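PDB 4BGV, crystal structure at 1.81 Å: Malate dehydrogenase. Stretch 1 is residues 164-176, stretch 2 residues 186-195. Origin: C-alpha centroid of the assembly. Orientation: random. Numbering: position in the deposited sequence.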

# COMPACT_ATOMS: atom_id res chain seq x y z
N GLU A 164 -13.31 22.43 1.90
CA GLU A 164 -14.41 23.38 1.79
C GLU A 164 -15.72 22.68 1.41
O GLU A 164 -16.79 23.04 1.89
CB GLU A 164 -14.09 24.47 0.78
CG GLU A 164 -15.08 25.63 0.80
CD GLU A 164 -14.92 26.49 2.03
OE1 GLU A 164 -13.79 26.60 2.55
OE2 GLU A 164 -15.93 27.05 2.49
N LEU A 165 -15.61 21.67 0.55
CA LEU A 165 -16.77 20.92 0.06
C LEU A 165 -17.04 19.63 0.82
O LEU A 165 -18.05 18.95 0.56
CB LEU A 165 -16.59 20.62 -1.43
CG LEU A 165 -16.76 21.85 -2.33
CD1 LEU A 165 -16.21 21.61 -3.72
CD2 LEU A 165 -18.23 22.26 -2.40
N ASN A 166 -16.18 19.31 1.79
CA ASN A 166 -16.27 18.08 2.57
C ASN A 166 -16.39 16.85 1.67
O ASN A 166 -17.35 16.07 1.75
CB ASN A 166 -17.45 18.12 3.55
CG ASN A 166 -17.39 17.02 4.60
OD1 ASN A 166 -16.30 16.53 4.94
ND2 ASN A 166 -18.55 16.62 5.12
N VAL A 167 -15.40 16.69 0.79
CA VAL A 167 -15.36 15.57 -0.13
C VAL A 167 -13.98 14.94 -0.09
O VAL A 167 -13.03 15.56 0.38
CB VAL A 167 -15.67 15.99 -1.61
CG1 VAL A 167 -17.14 16.41 -1.78
CG2 VAL A 167 -14.74 17.11 -2.06
N SER A 168 -13.87 13.72 -0.60
CA SER A 168 -12.61 12.99 -0.63
C SER A 168 -11.55 13.78 -1.41
O SER A 168 -11.86 14.36 -2.45
CB SER A 168 -12.81 11.64 -1.32
OG SER A 168 -11.56 10.99 -1.56
N PHE A 169 -10.31 13.76 -0.92
CA PHE A 169 -9.22 14.38 -1.65
C PHE A 169 -9.02 13.71 -3.00
O PHE A 169 -8.52 14.32 -3.94
CB PHE A 169 -7.90 14.32 -0.86
CG PHE A 169 -7.95 15.02 0.46
CD1 PHE A 169 -8.05 16.41 0.52
CD2 PHE A 169 -7.86 14.31 1.65
CE1 PHE A 169 -8.08 17.07 1.73
CE2 PHE A 169 -7.87 14.96 2.87
CZ PHE A 169 -7.99 16.34 2.92
N GLU A 170 -9.41 12.44 -3.11
CA GLU A 170 -9.19 11.70 -4.36
C GLU A 170 -10.05 12.21 -5.51
O GLU A 170 -9.70 12.02 -6.68
CB GLU A 170 -9.45 10.20 -4.15
CG GLU A 170 -9.21 9.37 -5.41
CD GLU A 170 -9.05 7.89 -5.12
OE1 GLU A 170 -9.29 7.48 -3.96
OE2 GLU A 170 -8.66 7.15 -6.05
N ASP A 171 -11.16 12.85 -5.20
CA ASP A 171 -12.11 13.24 -6.23
C ASP A 171 -12.05 14.72 -6.62
O ASP A 171 -12.76 15.15 -7.53
CB ASP A 171 -13.52 12.83 -5.81
CG ASP A 171 -13.63 11.31 -5.62
OD1 ASP A 171 -13.10 10.57 -6.47
OD2 ASP A 171 -14.23 10.87 -4.61
N VAL A 172 -11.21 15.48 -5.94
CA VAL A 172 -11.04 16.88 -6.31
C VAL A 172 -9.91 17.01 -7.35
O VAL A 172 -8.86 16.37 -7.23
CB VAL A 172 -10.73 17.79 -5.10
CG1 VAL A 172 -10.56 19.23 -5.55
CG2 VAL A 172 -11.85 17.73 -4.07
N ASN A 173 -10.16 17.80 -8.38
CA ASN A 173 -9.16 18.07 -9.40
C ASN A 173 -8.98 19.57 -9.53
O ASN A 173 -9.95 20.28 -9.73
CB ASN A 173 -9.61 17.50 -10.73
CG ASN A 173 -9.85 16.01 -10.65
OD1 ASN A 173 -8.91 15.23 -10.63
ND2 ASN A 173 -11.13 15.60 -10.55
N ALA A 174 -7.75 20.04 -9.40
CA ALA A 174 -7.48 21.47 -9.43
C ALA A 174 -6.43 21.78 -10.49
O ALA A 174 -5.32 21.26 -10.42
CB ALA A 174 -7.01 21.94 -8.06
N PHE A 175 -6.80 22.61 -11.46
CA PHE A 175 -5.97 22.83 -12.64
C PHE A 175 -5.15 24.11 -12.50
O PHE A 175 -5.71 25.21 -12.47
CB PHE A 175 -6.87 22.92 -13.88
CG PHE A 175 -6.12 22.79 -15.17
CD1 PHE A 175 -5.54 23.90 -15.75
CD2 PHE A 175 -5.98 21.57 -15.79
CE1 PHE A 175 -4.85 23.80 -16.94
CE2 PHE A 175 -5.29 21.46 -16.98
CZ PHE A 175 -4.72 22.58 -17.55
N VAL A 176 -3.83 23.96 -12.40
CA VAL A 176 -2.95 25.12 -12.36
C VAL A 176 -1.75 24.95 -13.28
O VAL A 176 -1.17 23.87 -13.38
CB VAL A 176 -2.44 25.40 -10.94
CG1 VAL A 176 -3.56 25.99 -10.08
CG2 VAL A 176 -1.88 24.13 -10.32
N PRO A 186 -4.39 29.55 -12.43
CA PRO A 186 -5.41 28.50 -12.30
C PRO A 186 -6.35 28.54 -13.50
O PRO A 186 -6.58 29.62 -14.05
CB PRO A 186 -6.17 28.92 -11.04
CG PRO A 186 -6.09 30.43 -11.06
CD PRO A 186 -4.74 30.77 -11.67
N PHE A 187 -6.85 27.37 -13.91
CA PHE A 187 -8.01 27.32 -14.82
C PHE A 187 -9.15 26.81 -13.95
O PHE A 187 -9.26 25.60 -13.68
CB PHE A 187 -7.81 26.34 -15.99
CG PHE A 187 -6.90 26.83 -17.09
CD1 PHE A 187 -5.72 27.51 -16.80
CD2 PHE A 187 -7.19 26.56 -18.42
CE1 PHE A 187 -4.87 27.94 -17.83
CE2 PHE A 187 -6.35 26.97 -19.44
CZ PHE A 187 -5.18 27.66 -19.15
N ILE A 188 -9.97 27.73 -13.48
CA ILE A 188 -11.09 27.37 -12.61
C ILE A 188 -12.05 26.46 -13.35
O ILE A 188 -12.58 25.51 -12.77
CB ILE A 188 -11.83 28.63 -12.11
CG1 ILE A 188 -10.92 29.44 -11.20
CG2 ILE A 188 -13.11 28.25 -11.39
CD1 ILE A 188 -10.11 28.60 -10.25
N ARG A 189 -12.25 26.73 -14.64
CA ARG A 189 -13.18 25.91 -15.44
C ARG A 189 -12.74 24.46 -15.58
O ARG A 189 -13.58 23.59 -15.82
CB ARG A 189 -13.41 26.54 -16.81
CG ARG A 189 -12.16 26.65 -17.66
CD ARG A 189 -12.34 27.64 -18.80
NE ARG A 189 -11.09 27.78 -19.53
CZ ARG A 189 -10.84 27.18 -20.69
NH1 ARG A 189 -11.76 26.43 -21.27
NH2 ARG A 189 -9.67 27.38 -21.29
N TYR A 190 -11.44 24.18 -15.42
CA TYR A 190 -10.96 22.81 -15.50
C TYR A 190 -10.83 22.16 -14.12
O TYR A 190 -10.23 21.10 -13.98
CB TYR A 190 -9.62 22.74 -16.21
CG TYR A 190 -9.65 23.00 -17.70
CD1 TYR A 190 -10.85 23.12 -18.40
CD2 TYR A 190 -8.47 23.06 -18.42
CE1 TYR A 190 -10.85 23.35 -19.78
CE2 TYR A 190 -8.46 23.29 -19.79
CZ TYR A 190 -9.65 23.42 -20.46
OH TYR A 190 -9.60 23.63 -21.82
N SER A 191 -11.35 22.84 -13.10
CA SER A 191 -11.25 22.33 -11.74
C SER A 191 -12.63 21.85 -11.36
O SER A 191 -13.63 22.52 -11.66
CB SER A 191 -10.78 23.44 -10.78
OG SER A 191 -9.51 23.94 -11.18
N ASN A 192 -12.70 20.70 -10.72
CA ASN A 192 -13.98 20.03 -10.53
C ASN A 192 -13.94 19.02 -9.39
O ASN A 192 -12.86 18.67 -8.89
CB ASN A 192 -14.36 19.30 -11.83
CG ASN A 192 -13.35 18.23 -12.22
OD1 ASN A 192 -13.31 17.15 -11.63
ND2 ASN A 192 -12.53 18.53 -13.22
N VAL A 193 -15.12 18.55 -8.99
CA VAL A 193 -15.21 17.39 -8.12
C VAL A 193 -15.86 16.26 -8.92
O VAL A 193 -17.04 16.34 -9.29
CB VAL A 193 -16.05 17.65 -6.85
CG1 VAL A 193 -16.05 16.40 -5.98
CG2 VAL A 193 -15.49 18.83 -6.07
N SER A 194 -15.08 15.21 -9.20
CA SER A 194 -15.54 14.10 -10.02
C SER A 194 -16.21 14.57 -11.32
O SER A 194 -17.20 13.99 -11.77
CB SER A 194 -16.51 13.20 -9.24
OG SER A 194 -15.88 12.64 -8.10
N GLY A 195 -15.66 15.65 -11.91
CA GLY A 195 -16.15 16.17 -13.17
C GLY A 195 -17.12 17.32 -13.05
O GLY A 195 -17.35 18.07 -14.01
O HOH W 1 -13.34 11.01 -9.04

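When a strand's partner turns a corner, a side chain can stand in for a backbone acceptor. Malate dehydrogenase offers a compact example. The strand 172-176 runs antiparallel to 191-193, their directions 178° apart and their axes 4.8 Å apart at closest approach; the second stretch turns a corner at 188-190, and beyond it Val-176 pairs with Pro-186. Three residues, Phe-175, Val-193 and Asn-173, account for most of the logic.

Asn-173 anchors the regular part of the ladder. It forms an antiparallel hydrogen-bonded pair with Asn-192: Asn-173 N donates to Asn-192 O at 2.9 Å, and Asn-192 N returns the bond to Asn-173 O at 3.0 Å. The two side chains lie on the same face of the sheet and repeat the pairing, Asn-173 ND2 donating to Asn-192 OD1 at 2.9 Å. That same OD1 of Asn-192 also accepts from Gly-195 N at 2.8 Å, so one amide oxygen ties the strand pair to the chain just beyond it. At Gly-195 the backbone angles would jam a CB against the preceding carbonyl oxygen, a conformation that calls for glycine.

Val-193 points to the other face, where the chemistry is apolar. Its CG2 lies 3.7 Å from Leu-165 CD1, and its CG1 lies 4.2 Å from Val-167 CG2. Val-172, its partner in a non-hydrogen-bonded bridge, adds a looser contact, with Val-172 CG2 4.3 Å from Val-193 CG2. The first stretch thus supplies both a strand neighbour and, from the end of its helix and the following loop, a hydrophobic cover. Just past this valine, Ser-194 N donates to Asp-171 O at 2.9 Å, and a water donates to both Asp-171 OD1 and Ser-194 OG, bridging the two polar side chains.

Phe-175 has the largest area covered by the opposing stretch, and it sits where the partner strand turns. Two successive type I turns, from Phe-187 to Tyr-190 and from Ile-188 to Ser-191, carry the chain round the corner. Here a side chain serves the backbone: Phe-175 N donates to Ser-191 OG at 3.0 Å, with a nearly straight angle of 175°, while Ser-191 OG donates in turn to Phe-187 O at 3.0 Å. The hydroxyl therefore relays between an amide on one stretch and a carbonyl on the other. Along the same edge of the strand, Phe-175 O accepts from Phe-187 N at 2.8 Å.

The Phe-175 ring meets two aromatic neighbours from the first turn, Phe-187 and Tyr-190. Tyr-190 directs its edge toward the Phe-175 face, the planes at 86° and the centroids 5.1 Å apart, an arrangement that sets ring hydrogens against π density. Phe-187 meets the ring obliquely, and its CB comes within 3.3 Å of Phe-175 CD1.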